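Local coordinates for protein CTP:phosphocholine Cytidylyltransferase (Streptococcus pneumoniae, PDB 1JYK) that catalyses transfer of a cytidylyl group from CTP to phosphocholine, giving CDP-choline and pyrophosphate, at residues F108-L118 and K192-A200. Numbering follows the deposited sequence.
Sequences FYSLYLVKEEL and KIVSFIDKA
Helix 187-201 packs, chiefly through I197, on helix 108-112 and the turns that follow it, in a nucleotidyltransferase fold built round a mixed sheet; the two short helical segments cross at -118°, their axes 10.9 Å apart. With its CG2 anti to the backbone N, I197 sends that methyl to the edge of the Y112 ring, 3.3 Å from CD1, while F108 CZ lies 3.8 Å from the same methyl. The F108 ring also turns its edge to the backbone, CZ sitting 3.5 Å from I197 O, and the short A200 side chain lets the ring come close to the helix, its CB touching F108 CE2 at 3.9 Å. Further along, V194 CG2 lies against the K115 carbonyl oxygen, and L118 CD2 meets I193 CG2 at 3.6 Å, two apolar side chains suited to their buried place. Nearer the solvent, K115 bends at its last torsion (chi4 85°) to place NZ between two carboxylates: 2.8 Å from D198 OD2, on its syn lone pair, and 2.6 Å from E116 OE2. One ammonium thus probably offsets two like charges. M214 of helix 213-216 touches F108, I197 and A200, whereas V114 packs on I29 of strand 27-32 and on I75 and I77 of strand 74-78.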
loop_
_atom_site.group_PDB
_atom_site.type_symbol
_atom_site.label_atom_id
_atom_site.label_comp_id
_atom_site.label_asym_id
_atom_site.label_seq_id
_atom_site.Cartn_x
_atom_site.Cartn_y
_atom_site.Cartn_z
ATOM N N PHE A 108 9.673 4.447 -3.038
ATOM C CA PHE A 108 9.312 5.284 -4.186
ATOM C C PHE A 108 9.696 4.457 -5.419
ATOM O O PHE A 108 8.987 4.419 -6.428
ATOM C CB PHE A 108 10.140 6.584 -4.182
ATOM C CG PHE A 108 10.357 7.194 -5.561
ATOM C CD1 PHE A 108 11.390 6.759 -6.389
ATOM C CD2 PHE A 108 9.533 8.213 -6.021
ATOM C CE1 PHE A 108 11.590 7.334 -7.658
ATOM C CE2 PHE A 108 9.726 8.793 -7.287
ATOM C CZ PHE A 108 10.755 8.353 -8.103
ATOM N N TYR A 109 10.839 3.789 -5.310
ATOM C CA TYR A 109 11.366 2.985 -6.401
ATOM C C TYR A 109 10.514 1.751 -6.707
ATOM O O TYR A 109 10.459 1.294 -7.850
ATOM C CB TYR A 109 12.811 2.585 -6.091
ATOM C CG TYR A 109 13.527 1.998 -7.277
ATOM C CD1 TYR A 109 13.756 2.755 -8.429
ATOM C CD2 TYR A 109 13.926 0.665 -7.271
ATOM C CE1 TYR A 109 14.365 2.187 -9.553
ATOM C CE2 TYR A 109 14.533 0.088 -8.383
ATOM C CZ TYR A 109 14.751 0.850 -9.519
ATOM O OH TYR A 109 15.343 0.264 -10.615
ATOM N N SER A 110 9.853 1.209 -5.692
ATOM C CA SER A 110 8.993 0.058 -5.906
ATOM C C SER A 110 7.877 0.475 -6.856
ATOM O O SER A 110 7.531 -0.248 -7.788
ATOM C CB SER A 110 8.406 -0.408 -4.583
ATOM O OG SER A 110 9.351 -1.186 -3.870
ATOM N N LEU A 111 7.308 1.652 -6.619
ATOM C CA LEU A 111 6.251 2.145 -7.484
ATOM C C LEU A 111 6.834 2.594 -8.828
ATOM O O LEU A 111 6.170 2.476 -9.861
ATOM C CB LEU A 111 5.504 3.308 -6.825
ATOM C CG LEU A 111 4.258 3.796 -7.578
ATOM C CD1 LEU A 111 3.280 2.648 -7.791
ATOM C CD2 LEU A 111 3.596 4.907 -6.786
ATOM N N TYR A 112 8.063 3.113 -8.819
ATOM C CA TYR A 112 8.701 3.549 -10.066
ATOM C C TYR A 112 8.728 2.406 -11.086
ATOM O O TYR A 112 8.407 2.600 -12.264
ATOM C CB TYR A 112 10.140 4.021 -9.824
ATOM C CG TYR A 112 10.824 4.426 -11.111
ATOM C CD1 TYR A 112 10.591 5.681 -11.677
ATOM C CD2 TYR A 112 11.621 3.524 -11.818
ATOM C CE1 TYR A 112 11.124 6.035 -12.921
ATOM C CE2 TYR A 112 12.163 3.863 -13.069
ATOM C CZ TYR A 112 11.904 5.123 -13.615
ATOM O OH TYR A 112 12.408 5.471 -14.859
ATOM N N LEU A 113 9.100 1.215 -10.616
ATOM C CA LEU A 113 9.193 0.030 -11.466
ATOM C C LEU A 113 7.895 -0.328 -12.191
ATOM O O LEU A 113 7.930 -0.980 -13.229
ATOM C CB LEU A 113 9.677 -1.163 -10.637
ATOM C CG LEU A 113 11.109 -1.010 -10.113
ATOM C CD1 LEU A 113 11.377 -2.030 -9.017
ATOM C CD2 LEU A 113 12.093 -1.185 -11.262
ATOM N N VAL A 114 6.755 0.099 -11.658
ATOM C CA VAL A 114 5.472 -0.190 -12.300
ATOM C C VAL A 114 4.659 1.085 -12.508
ATOM O O VAL A 114 3.431 1.045 -12.594
ATOM C CB VAL A 114 4.630 -1.192 -11.453
ATOM C CG1 VAL A 114 5.291 -2.560 -11.461
ATOM C CG2 VAL A 114 4.485 -0.684 -10.021
ATOM N N LYS A 115 5.353 2.214 -12.622
ATOM C CA LYS A 115 4.683 3.496 -12.779
ATOM C C LYS A 115 3.645 3.548 -13.886
ATOM O O LYS A 115 2.600 4.180 -13.727
ATOM C CB LYS A 115 5.710 4.617 -12.979
ATOM C CG LYS A 115 6.489 4.562 -14.284
ATOM C CD LYS A 115 7.707 5.475 -14.199
ATOM C CE LYS A 115 8.506 5.471 -15.490
ATOM N NZ LYS A 115 7.947 6.437 -16.465
ATOM N N GLU A 116 3.906 2.882 -15.001
ATOM C CA GLU A 116 2.950 2.920 -16.099
ATOM C C GLU A 116 1.698 2.081 -15.826
ATOM O O GLU A 116 0.755 2.085 -16.613
ATOM C CB GLU A 116 3.628 2.478 -17.400
ATOM C CG GLU A 116 4.926 3.254 -17.727
ATOM C CD GLU A 116 4.749 4.782 -17.781
ATOM O OE1 GLU A 116 3.641 5.258 -18.107
ATOM O OE2 GLU A 116 5.723 5.514 -17.500
ATOM N N GLU A 117 1.684 1.378 -14.699
ATOM C CA GLU A 117 0.543 0.546 -14.322
ATOM C C GLU A 117 -0.315 1.238 -13.267
ATOM O O GLU A 117 -1.346 0.713 -12.855
ATOM C CB GLU A 117 1.037 -0.783 -13.754
ATOM C CG GLU A 117 1.976 -1.533 -14.671
ATOM C CD GLU A 117 1.237 -2.452 -15.625
ATOM O OE1 GLU A 117 -0.013 -2.476 -15.590
ATOM O OE2 GLU A 117 1.907 -3.157 -16.409
ATOM N N LEU A 118 0.112 2.417 -12.831
ATOM C CA LEU A 118 -0.606 3.141 -11.792
ATOM C C LEU A 118 -2.057 3.502 -12.103
ATOM O O LEU A 118 -2.919 3.426 -11.220
ATOM C CB LEU A 118 0.165 4.407 -11.410
ATOM C CG LEU A 118 -0.314 5.120 -10.140
ATOM C CD1 LEU A 118 -0.342 4.157 -8.955
ATOM C CD2 LEU A 118 0.619 6.282 -9.856
ATOM N N LYS A 192 -0.478 12.442 -13.733
ATOM C CA LYS A 192 0.244 13.527 -13.079
ATOM C C LYS A 192 1.318 12.958 -12.164
ATOM O O LYS A 192 2.448 13.438 -12.148
ATOM C CB LYS A 192 -0.718 14.396 -12.262
ATOM C CG LYS A 192 -1.669 15.217 -13.115
ATOM C CD LYS A 192 -2.372 16.280 -12.289
ATOM C CE LYS A 192 -2.466 17.586 -13.052
ATOM N NZ LYS A 192 -3.414 18.529 -12.403
ATOM N N ILE A 193 0.964 11.934 -11.399
ATOM C CA ILE A 193 1.918 11.326 -10.485
ATOM C C ILE A 193 3.123 10.716 -11.226
ATOM O O ILE A 193 4.252 10.790 -10.739
ATOM C CB ILE A 193 1.227 10.250 -9.613
ATOM C CG1 ILE A 193 0.325 10.937 -8.588
ATOM C CG2 ILE A 193 2.262 9.380 -8.899
ATOM C CD1 ILE A 193 -0.721 10.017 -7.965
ATOM N N VAL A 194 2.896 10.126 -12.398
ATOM C CA VAL A 194 4.003 9.526 -13.140
ATOM C C VAL A 194 4.988 10.614 -13.569
ATOM O O VAL A 194 6.204 10.415 -13.533
ATOM C CB VAL A 194 3.512 8.747 -14.389
ATOM C CG1 VAL A 194 4.701 8.360 -15.266
ATOM C CG2 VAL A 194 2.752 7.490 -13.957
ATOM N N SER A 195 4.461 11.766 -13.963
ATOM C CA SER A 195 5.323 12.865 -14.370
ATOM C C SER A 195 6.158 13.324 -13.168
ATOM O O SER A 195 7.339 13.662 -13.309
ATOM C CB SER A 195 4.481 14.016 -14.924
ATOM O OG SER A 195 3.931 14.796 -13.879
ATOM N N PHE A 196 5.550 13.327 -11.984
ATOM C CA PHE A 196 6.259 13.720 -10.768
ATOM C C PHE A 196 7.313 12.664 -10.449
ATOM O O PHE A 196 8.408 12.980 -9.971
ATOM C CB PHE A 196 5.293 13.832 -9.580
ATOM C CG PHE A 196 4.201 14.843 -9.772
ATOM C CD1 PHE A 196 2.963 14.665 -9.162
ATOM C CD2 PHE A 196 4.401 15.971 -10.566
ATOM C CE1 PHE A 196 1.935 15.594 -9.340
ATOM C CE2 PHE A 196 3.383 16.905 -10.752
ATOM C CZ PHE A 196 2.145 16.714 -10.137
ATOM N N ILE A 197 6.970 11.407 -10.711
ATOM C CA ILE A 197 7.879 10.296 -10.459
ATOM C C ILE A 197 9.087 10.403 -11.390
ATOM O O ILE A 197 10.232 10.288 -10.945
ATOM C CB ILE A 197 7.175 8.936 -10.692
ATOM C CG1 ILE A 197 6.251 8.622 -9.506
ATOM C CG2 ILE A 197 8.216 7.836 -10.903
ATOM C CD1 ILE A 197 5.330 7.432 -9.729
ATOM N N ASP A 198 8.817 10.627 -12.675
ATOM C CA ASP A 198 9.881 10.749 -13.672
ATOM C C ASP A 198 10.837 11.845 -13.238
ATOM O O ASP A 198 12.046 11.639 -13.179
ATOM C CB ASP A 198 9.309 11.110 -15.041
ATOM C CG ASP A 198 8.565 9.959 -15.688
ATOM O OD1 ASP A 198 7.753 10.227 -16.594
ATOM O OD2 ASP A 198 8.786 8.794 -15.295
ATOM N N LYS A 199 10.279 13.009 -12.922
ATOM C CA LYS A 199 11.076 14.156 -12.492
ATOM C C LYS A 199 11.928 13.875 -11.262
ATOM O O LYS A 199 13.101 14.240 -11.224
ATOM C CB LYS A 199 10.170 15.365 -12.217
ATOM C CG LYS A 199 10.910 16.606 -11.711
ATOM C CD LYS A 199 9.933 17.691 -11.262
ATOM C CE LYS A 199 9.319 18.428 -12.456
ATOM N NZ LYS A 199 8.863 19.807 -12.104
ATOM N N ALA A 200 11.349 13.232 -10.251
ATOM C CA ALA A 200 12.094 12.932 -9.037
ATOM C C ALA A 200 13.228 11.944 -9.293
ATOM O O ALA A 200 14.342 12.118 -8.789
ATOM C CB ALA A 200 11.152 12.380 -7.970
#